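Local coordinates for GTPase-activating protein BEM3 (Saccharomyces cerevisiae S288C, PDB 6FSF) that activates GTP hydrolysis by the small GTPase Cdc42, and less efficiently by Rho1, and binds phosphatidylinositol 3-phosphate, at residues 85-89 and 90-94; 103-106 and 107-111; 230-233 and 234-238. All blocks are in the same frame, centred on the assembly; numbering follows the deposited sequence.

Contact 1 of 3, residues 85-89 and 90-94; sequences FQTLS and PTKVD
Ser89 and Lys92 meet at the start of helix 90-107, where the serine hydroxyl accepts a hydrogen bond from the amide of the residue three places on. The bond from Lys92 N to Ser89 OG measures 3.3 Å and is fairly straight, with 159° at the hydrogen. With chi1 at 86°, OG sits between its own backbone N and carbonyl carbon, which turns it down onto the first turn. There it also touches Lys92 CG at 3.2 Å, while CG2 of Thr91 packs beside it at 3.3 Å. The serine carbonyl opens the regular backbone ladder: Val93 N donates to Ser89 O over 3.1 Å with a 165° angle at the hydrogen, and Lys92 N adds a weak second bond to the same oxygen.

Beyond the cap, the lysine chain runs extended back along the preceding loop toward Thr87. Its CD lies 3.4 Å from Thr87 O, although the exact place of the ammonium group is doubtful. On another side of the turn, CD1 of Leu88 rests on CG2 of Val93 at 3.6 Å, and both side chains touch Leu146 of strand 142-148. Pro90, whose ring nitrogen has no proton to donate, occupies the first helical position and packs against Trp159. Asp94 reaches across to Asn205 by a hydrogen bond. The PX-domain helix thus begins against residues of the PH part of the chain, and its first turn carries a classical serine N-cap followed by proline at N1.

Contact 2 of 3, residues 103-106 and 107-111; sequences YYTS and IFSVP
Tyr103 and Ile107 are joined by one of the last regular bonds of helix 90-107, Ile107 N to Tyr103 O at 3.1 Å, with the donor in the carbonyl plane. The next, from Phe108 N to Tyr104 O, is almost straight but weak at 3.3 Å. Phe108 is the first residue to leave helical angles, within a type I beta turn that runs from Ile107 to Val110. Ser109 N reaches back to Ser106 O over 3.1 Å, approaching from above the carbonyl plane, 70° out of it, instead of along a lone pair. The Ser109 side chain takes up another late carbonyl: its hydroxyl donates to Thr105 O, with OG 2.6 Å from that oxygen.

Among the side chains, Ile107 CG1 lies over one face of the Tyr103 ring in a CH-pi contact, 4.2 Å from the centroid and displaced toward the rim. CG1 is set beside the backbone N of Ile107 (chi1 -69°), facing back along the helix to that ring. Phe108 presents CD1 to Tyr104 O at 3.3 Å, so that the oxygen lies at the edge of the phenyl ring, near its plane.

Farther out, the Tyr103 hydroxyl is hydrogen-bonded to Asp64, and Phe108 meets Phe16 edge-to-face. The whole is a helix C-terminus that unwinds through a beta turn in the PX domain, with Tyr104 and Phe108 packed against strand 19-29 and helix 115-125, and Tyr103 and Ile107 against Met67 of helix 57-70.

Contact 3 of 3, residues 230-233 and 234-238; sequences SKER and ELWLS
Glu232 and Trp236 are linked by a backbone bond in the C-terminal helix of the PH domain, which follows strand 221-226, the last of the domain in chain order: Trp236 N donates to Glu232 O at 2.9 Å. The neighbouring steps are equally regular, with Leu235 N to Lys231 O at 2.9 Å in the carbonyl plane, and Leu237 N to Arg233 O at 3.0 Å with 161° at the hydrogen. Near the far end, Glu234 O is gripped twice, by the amide and the hydroxyl of Ser238, which come from opposite faces of its plane.

Beyond the backbone, the polar ends of Glu232 and Arg233 find partners in other parts of the domain. Glu232 bends at its second torsion (chi2 -72°), which brings the carboxylate back beside the edge of the Trp236 indole, and OE2 forms a salt bridge with Lys141. The same lysine makes a cation-pi contact with the Trp236 ring, so it ties together two residues one helical turn apart. Arg233 extends first, CG anti to the backbone N, then bends at chi3; its NH1 donates to the carbonyls of Gly206, at the start of strand 206-211, and Ile193, at the end of strand 188-193.

Apolar packing lies farther out. Leu237 and Arg233 both touch Phe207 of strand 206-211, and Leu237 CG sits 3.1 Å from Arg233 O. Leu235 turns CD1 toward Glu232 OE2 at 3.7 Å. The carboxylate plane of Glu232 stands 82° from that of the indole. Trp236 CD1, at the edge of the indole, meets Glu232 O at 3.2 Å, with the oxygen near the ring plane.

In the fold
The three contacts illustrate how a helix may be started, ended or carried through. Contacts 1 and 2 lie toward the two ends of the same PX helix, 90-107, with centres about 25 Å apart and nearest atoms about 9 Å apart. Contact 3 belongs to the PH domain's C-terminal helix, yet its nearest atoms come within about 4 Å of contact 1, without touching. Contact 2 is farther from contact 3, their centres about 29 Å apart. Asn205 connects the first and third indirectly, hydrogen-bonding Asp94 and touching Ser230. Contact 1 therefore lies where the two domains meet, whereas contact 2 packs among the PX helices and strand 19-29, about 19 Å from the centre of the chain.

Contact 1 of 3, residues 85-89 and 90-94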
loop_
_atom_site.group_PDB
_atom_site.type_symbol
_atom_site.label_atom_id
_atom_site.label_comp_id
_atom_site.label_asym_id
_atom_site.label_seq_id
_atom_site.Cartn_x
_atom_site.Cartn_y
_atom_site.Cartn_z
ATOM N N PHE A 85 -1.583 11.457 5.490
ATOM C CA PHE A 85 -2.877 10.877 5.157
ATOM C C PHE A 85 -3.957 11.934 4.952
ATOM O O PHE A 85 -5.148 11.609 5.008
ATOM C CB PHE A 85 -3.316 9.898 6.250
ATOM C CG PHE A 85 -2.492 8.645 6.318
ATOM C CD1 PHE A 85 -2.886 7.502 5.641
ATOM C CD2 PHE A 85 -1.328 8.604 7.066
ATOM C CE1 PHE A 85 -2.133 6.343 5.705
ATOM C CE2 PHE A 85 -0.569 7.451 7.135
ATOM C CZ PHE A 85 -0.972 6.317 6.454
ATOM N N GLN A 86 -3.571 13.190 4.724
ATOM C CA GLN A 86 -4.535 14.282 4.624
ATOM C C GLN A 86 -4.804 14.688 3.178
ATOM O O GLN A 86 -5.928 14.544 2.694
ATOM C CB GLN A 86 -4.053 15.479 5.448
ATOM C CG GLN A 86 -4.177 15.263 6.955
ATOM C CD GLN A 86 -3.875 16.513 7.758
ATOM O OE1 GLN A 86 -3.721 17.600 7.203
ATOM N NE2 GLN A 86 -3.792 16.362 9.077
ATOM N N THR A 87 -3.793 15.191 2.478
ATOM C CA THR A 87 -3.911 15.531 1.064
ATOM C C THR A 87 -3.206 14.452 0.253
ATOM O O THR A 87 -2.008 14.211 0.440
ATOM C CB THR A 87 -3.321 16.913 0.759
ATOM O OG1 THR A 87 -1.888 16.843 0.783
ATOM C CG2 THR A 87 -3.788 17.928 1.789
ATOM N N LEU A 88 -3.952 13.798 -0.636
ATOM C CA LEU A 88 -3.424 12.687 -1.421
ATOM C C LEU A 88 -2.443 13.186 -2.479
ATOM O O LEU A 88 -2.827 13.937 -3.383
ATOM C CB LEU A 88 -4.561 11.913 -2.083
ATOM C CG LEU A 88 -4.168 10.610 -2.789
ATOM C CD1 LEU A 88 -3.726 9.580 -1.769
ATOM C CD2 LEU A 88 -5.293 10.056 -3.661
ATOM N N SER A 89 -1.184 12.763 -2.373
ATOM C CA SER A 89 -0.157 13.067 -3.357
ATOM C C SER A 89 0.731 11.840 -3.522
ATOM O O SER A 89 0.907 11.074 -2.570
ATOM C CB SER A 89 0.702 14.273 -2.945
ATOM O OG SER A 89 1.774 13.868 -2.110
ATOM N N PRO A 90 1.290 11.630 -4.717
ATOM C CA PRO A 90 2.130 10.434 -4.920
ATOM C C PRO A 90 3.343 10.368 -4.007
ATOM O O PRO A 90 3.727 9.269 -3.584
ATOM C CB PRO A 90 2.537 10.548 -6.396
ATOM C CG PRO A 90 1.458 11.356 -7.019
ATOM C CD PRO A 90 1.039 12.349 -5.976
ATOM N N THR A 91 3.962 11.509 -3.693
ATOM C CA THR A 91 5.167 11.474 -2.869
ATOM C C THR A 91 4.851 11.122 -1.419
ATOM O O THR A 91 5.678 10.500 -0.739
ATOM C CB THR A 91 5.907 12.811 -2.952
ATOM O OG1 THR A 91 7.084 12.761 -2.138
ATOM C CG2 THR A 91 5.016 13.954 -2.486
ATOM N N LYS A 92 3.666 11.502 -0.930
ATOM C CA LYS A 92 3.265 11.104 0.416
ATOM C C LYS A 92 2.899 9.625 0.470
ATOM O O LYS A 92 3.238 8.928 1.434
ATOM C CB LYS A 92 2.086 11.950 0.895
ATOM C CG LYS A 92 2.360 13.439 1.013
ATOM C CD LYS A 92 1.168 14.121 1.657
ATOM C CE LYS A 92 1.047 15.572 1.243
ATOM N NZ LYS A 92 -0.242 16.145 1.718
ATOM N N VAL A 93 2.198 9.137 -0.555
ATOM C CA VAL A 93 1.822 7.726 -0.615
ATOM C C VAL A 93 3.064 6.846 -0.606
ATOM O O VAL A 93 3.120 5.823 0.089
ATOM C CB VAL A 93 0.954 7.464 -1.859
ATOM C CG1 VAL A 93 0.764 5.973 -2.082
ATOM C CG2 VAL A 93 -0.386 8.164 -1.721
ATOM N N ASP A 94 4.080 7.236 -1.379
ATOM C CA ASP A 94 5.336 6.494 -1.407
ATOM C C ASP A 94 6.011 6.500 -0.043
ATOM O O ASP A 94 6.533 5.476 0.411
ATOM C CB ASP A 94 6.268 7.091 -2.462
ATOM C CG ASP A 94 7.564 6.317 -2.600
ATOM O OD1 ASP A 94 7.770 5.685 -3.657
ATOM O OD2 ASP A 94 8.375 6.334 -1.652
#

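Contact 2 of 3, residues 103-106 and 107-111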
loop_
_atom_site.group_PDB
_atom_site.type_symbol
_atom_site.label_atom_id
_atom_site.label_comp_id
_atom_site.label_asym_id
_atom_site.label_seq_id
_atom_site.Cartn_x
_atom_site.Cartn_y
_atom_site.Cartn_z
ATOM N N TYR A 103 7.996 0.361 10.538
ATOM C CA TYR A 103 7.263 0.265 11.796
ATOM C C TYR A 103 6.962 -1.185 12.151
ATOM O O TYR A 103 7.287 -1.654 13.249
ATOM C CB TYR A 103 5.974 1.081 11.700
ATOM C CG TYR A 103 5.068 0.977 12.907
ATOM C CD1 TYR A 103 5.238 1.819 13.998
ATOM C CD2 TYR A 103 4.029 0.056 12.948
ATOM C CE1 TYR A 103 4.407 1.737 15.100
ATOM C CE2 TYR A 103 3.193 -0.035 14.045
ATOM C CZ TYR A 103 3.387 0.810 15.118
ATOM O OH TYR A 103 2.557 0.728 16.212
ATOM N N TYR A 104 6.335 -1.915 11.227
ATOM C CA TYR A 104 5.878 -3.260 11.561
ATOM C C TYR A 104 7.011 -4.275 11.537
ATOM O O TYR A 104 6.912 -5.324 12.182
ATOM C CB TYR A 104 4.754 -3.681 10.622
ATOM C CG TYR A 104 3.407 -3.135 11.035
ATOM C CD1 TYR A 104 2.855 -3.467 12.264
ATOM C CD2 TYR A 104 2.685 -2.296 10.198
ATOM C CE1 TYR A 104 1.627 -2.974 12.651
ATOM C CE2 TYR A 104 1.459 -1.793 10.575
ATOM C CZ TYR A 104 0.931 -2.137 11.805
ATOM O OH TYR A 104 -0.298 -1.642 12.189
ATOM N N THR A 105 8.088 -3.992 10.805
ATOM C CA THR A 105 9.281 -4.825 10.917
ATOM C C THR A 105 9.852 -4.756 12.326
ATOM O O THR A 105 10.282 -5.772 12.883
ATOM C CB THR A 105 10.331 -4.398 9.884
ATOM O OG1 THR A 105 9.836 -4.654 8.562
ATOM C CG2 THR A 105 11.632 -5.160 10.084
ATOM N N SER A 106 9.846 -3.564 12.924
ATOM C CA SER A 106 10.357 -3.417 14.282
ATOM C C SER A 106 9.443 -4.102 15.293
ATOM O O SER A 106 9.924 -4.709 16.258
ATOM C CB SER A 106 10.527 -1.933 14.615
ATOM O OG SER A 106 11.415 -1.303 13.708
ATOM N N ILE A 107 8.126 -4.027 15.078
ATOM C CA ILE A 107 7.170 -4.591 16.027
ATOM C C ILE A 107 7.407 -6.088 16.197
ATOM O O ILE A 107 7.593 -6.584 17.314
ATOM C CB ILE A 107 5.729 -4.296 15.570
ATOM C CG1 ILE A 107 5.428 -2.806 15.706
ATOM C CG2 ILE A 107 4.730 -5.118 16.368
ATOM C CD1 ILE A 107 5.573 -2.278 17.120
ATOM N N PHE A 108 7.418 -6.827 15.089
ATOM C CA PHE A 108 7.608 -8.270 15.123
ATOM C C PHE A 108 9.067 -8.677 15.304
ATOM O O PHE A 108 9.380 -9.867 15.182
ATOM C CB PHE A 108 7.035 -8.900 13.849
ATOM C CG PHE A 108 5.537 -8.798 13.748
ATOM C CD1 PHE A 108 4.945 -7.796 12.997
ATOM C CD2 PHE A 108 4.723 -9.693 14.422
ATOM C CE1 PHE A 108 3.562 -7.695 12.911
ATOM C CE2 PHE A 108 3.342 -9.598 14.341
ATOM C CZ PHE A 108 2.759 -8.598 13.585
ATOM N N SER A 109 9.953 -7.725 15.593
ATOM C CA SER A 109 11.338 -8.026 15.923
ATOM C C SER A 109 11.642 -7.884 17.407
ATOM O O SER A 109 12.736 -8.265 17.838
ATOM C CB SER A 109 12.290 -7.123 15.125
ATOM O OG SER A 109 12.176 -7.379 13.738
ATOM N N VAL A 110 10.713 -7.343 18.187
ATOM C CA VAL A 110 10.912 -7.260 19.637
ATOM C C VAL A 110 10.984 -8.667 20.215
ATOM O O VAL A 110 10.124 -9.511 19.892
ATOM C CB VAL A 110 9.778 -6.448 20.285
ATOM C CG1 VAL A 110 9.912 -6.466 21.798
ATOM C CG2 VAL A 110 9.787 -5.019 19.762
ATOM N N PRO A 111 11.984 -8.981 21.049
ATOM C CA PRO A 111 12.120 -10.369 21.531
ATOM C C PRO A 111 10.929 -10.849 22.343
ATOM O O PRO A 111 10.409 -11.944 22.087
ATOM C CB PRO A 111 13.402 -10.321 22.374
ATOM C CG PRO A 111 14.150 -9.131 21.869
ATOM C CD PRO A 111 13.115 -8.132 21.458
#

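Contact 3 of 3, residues 230-233 and 234-238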
loop_
_atom_site.group_PDB
_atom_site.type_symbol
_atom_site.label_atom_id
_atom_site.label_comp_id
_atom_site.label_asym_id
_atom_site.label_seq_id
_atom_site.Cartn_x
_atom_site.Cartn_y
_atom_site.Cartn_z
ATOM N N SER A 230 8.606 2.718 -6.812
ATOM C CA SER A 230 9.373 2.857 -8.043
ATOM C C SER A 230 9.498 1.525 -8.773
ATOM O O SER A 230 9.602 1.501 -10.005
ATOM C CB SER A 230 10.755 3.437 -7.744
ATOM O OG SER A 230 11.517 2.552 -6.944
ATOM N N LYS A 231 9.486 0.411 -8.034
ATOM C CA LYS A 231 9.498 -0.896 -8.680
ATOM C C LYS A 231 8.219 -1.121 -9.474
ATOM O O LYS A 231 8.252 -1.677 -10.577
ATOM C CB LYS A 231 9.679 -2.005 -7.642
ATOM C CG LYS A 231 9.642 -3.405 -8.242
ATOM C CD LYS A 231 9.606 -4.486 -7.178
ATOM C CE LYS A 231 9.616 -5.866 -7.817
ATOM N NZ LYS A 231 9.636 -6.958 -6.806
ATOM N N GLU A 232 7.080 -0.693 -8.925
ATOM C CA GLU A 232 5.817 -0.845 -9.636
ATOM C C GLU A 232 5.801 -0.043 -10.930
ATOM O O GLU A 232 5.158 -0.454 -11.903
ATOM C CB GLU A 232 4.653 -0.436 -8.733
ATOM C CG GLU A 232 3.970 -1.604 -8.043
ATOM C CD GLU A 232 3.147 -2.438 -9.004
ATOM O OE1 GLU A 232 2.115 -1.933 -9.496
ATOM O OE2 GLU A 232 3.537 -3.593 -9.276
ATOM N N ARG A 233 6.498 1.097 -10.966
ATOM C CA ARG A 233 6.624 1.825 -12.224
ATOM C C ARG A 233 7.435 1.027 -13.235
ATOM O O ARG A 233 7.088 0.986 -14.420
ATOM C CB ARG A 233 7.255 3.200 -11.996
ATOM C CG ARG A 233 7.490 3.970 -13.293
ATOM C CD ARG A 233 7.772 5.446 -13.064
ATOM N NE ARG A 233 9.060 5.676 -12.417
ATOM C CZ ARG A 233 9.619 6.873 -12.277
ATOM N NH1 ARG A 233 9.005 7.953 -12.742
ATOM N NH2 ARG A 233 10.794 6.992 -11.675
ATOM N N GLU A 234 8.514 0.381 -12.785
ATOM C CA GLU A 234 9.277 -0.496 -13.670
ATOM C C GLU A 234 8.398 -1.609 -14.224
ATOM O O GLU A 234 8.401 -1.876 -15.432
ATOM C CB GLU A 234 10.476 -1.089 -12.927
ATOM C CG GLU A 234 11.625 -0.128 -12.678
ATOM C CD GLU A 234 12.825 -0.819 -12.056
ATOM O OE1 GLU A 234 13.152 -1.948 -12.482
ATOM O OE2 GLU A 234 13.436 -0.240 -11.131
ATOM N N LEU A 235 7.633 -2.270 -13.352
ATOM C CA LEU A 235 6.803 -3.387 -13.793
ATOM C C LEU A 235 5.725 -2.926 -14.767
ATOM O O LEU A 235 5.419 -3.627 -15.740
ATOM C CB LEU A 235 6.172 -4.084 -12.587
ATOM C CG LEU A 235 7.116 -4.715 -11.558
ATOM C CD1 LEU A 235 6.337 -5.580 -10.576
ATOM C CD2 LEU A 235 8.206 -5.522 -12.248
ATOM N N TRP A 236 5.143 -1.750 -14.527
ATOM C CA TRP A 236 4.068 -1.272 -15.391
ATOM C C TRP A 236 4.589 -0.891 -16.771
ATOM O O TRP A 236 3.930 -1.162 -17.782
ATOM C CB TRP A 236 3.354 -0.087 -14.740
ATOM C CG TRP A 236 2.137 -0.483 -13.965
ATOM C CD1 TRP A 236 2.036 -0.639 -12.612
ATOM C CD2 TRP A 236 0.842 -0.781 -14.500
ATOM N NE1 TRP A 236 0.758 -1.012 -12.273
ATOM C CE2 TRP A 236 0.005 -1.106 -13.415
ATOM C CE3 TRP A 236 0.310 -0.801 -15.793
ATOM C CZ2 TRP A 236 -1.335 -1.447 -13.582
ATOM C CZ3 TRP A 236 -1.019 -1.141 -15.958
ATOM C CH2 TRP A 236 -1.827 -1.459 -14.859
ATOM N N LEU A 237 5.765 -0.263 -16.833
ATOM C CA LEU A 237 6.324 0.122 -18.126
ATOM C C LEU A 237 6.641 -1.100 -18.977
ATOM O O LEU A 237 6.458 -1.077 -20.200
ATOM C CB LEU A 237 7.576 0.979 -17.929
ATOM C CG LEU A 237 7.389 2.328 -17.228
ATOM C CD1 LEU A 237 8.668 3.146 -17.271
ATOM C CD2 LEU A 237 6.225 3.103 -17.829
ATOM N N SER A 238 7.119 -2.179 -18.350
ATOM C CA SER A 238 7.398 -3.398 -19.102
ATOM C C SER A 238 6.116 -4.021 -19.637
ATOM O O SER A 238 6.107 -4.591 -20.735
ATOM C CB SER A 238 8.160 -4.391 -18.227
ATOM O OG SER A 238 9.407 -3.861 -17.819
#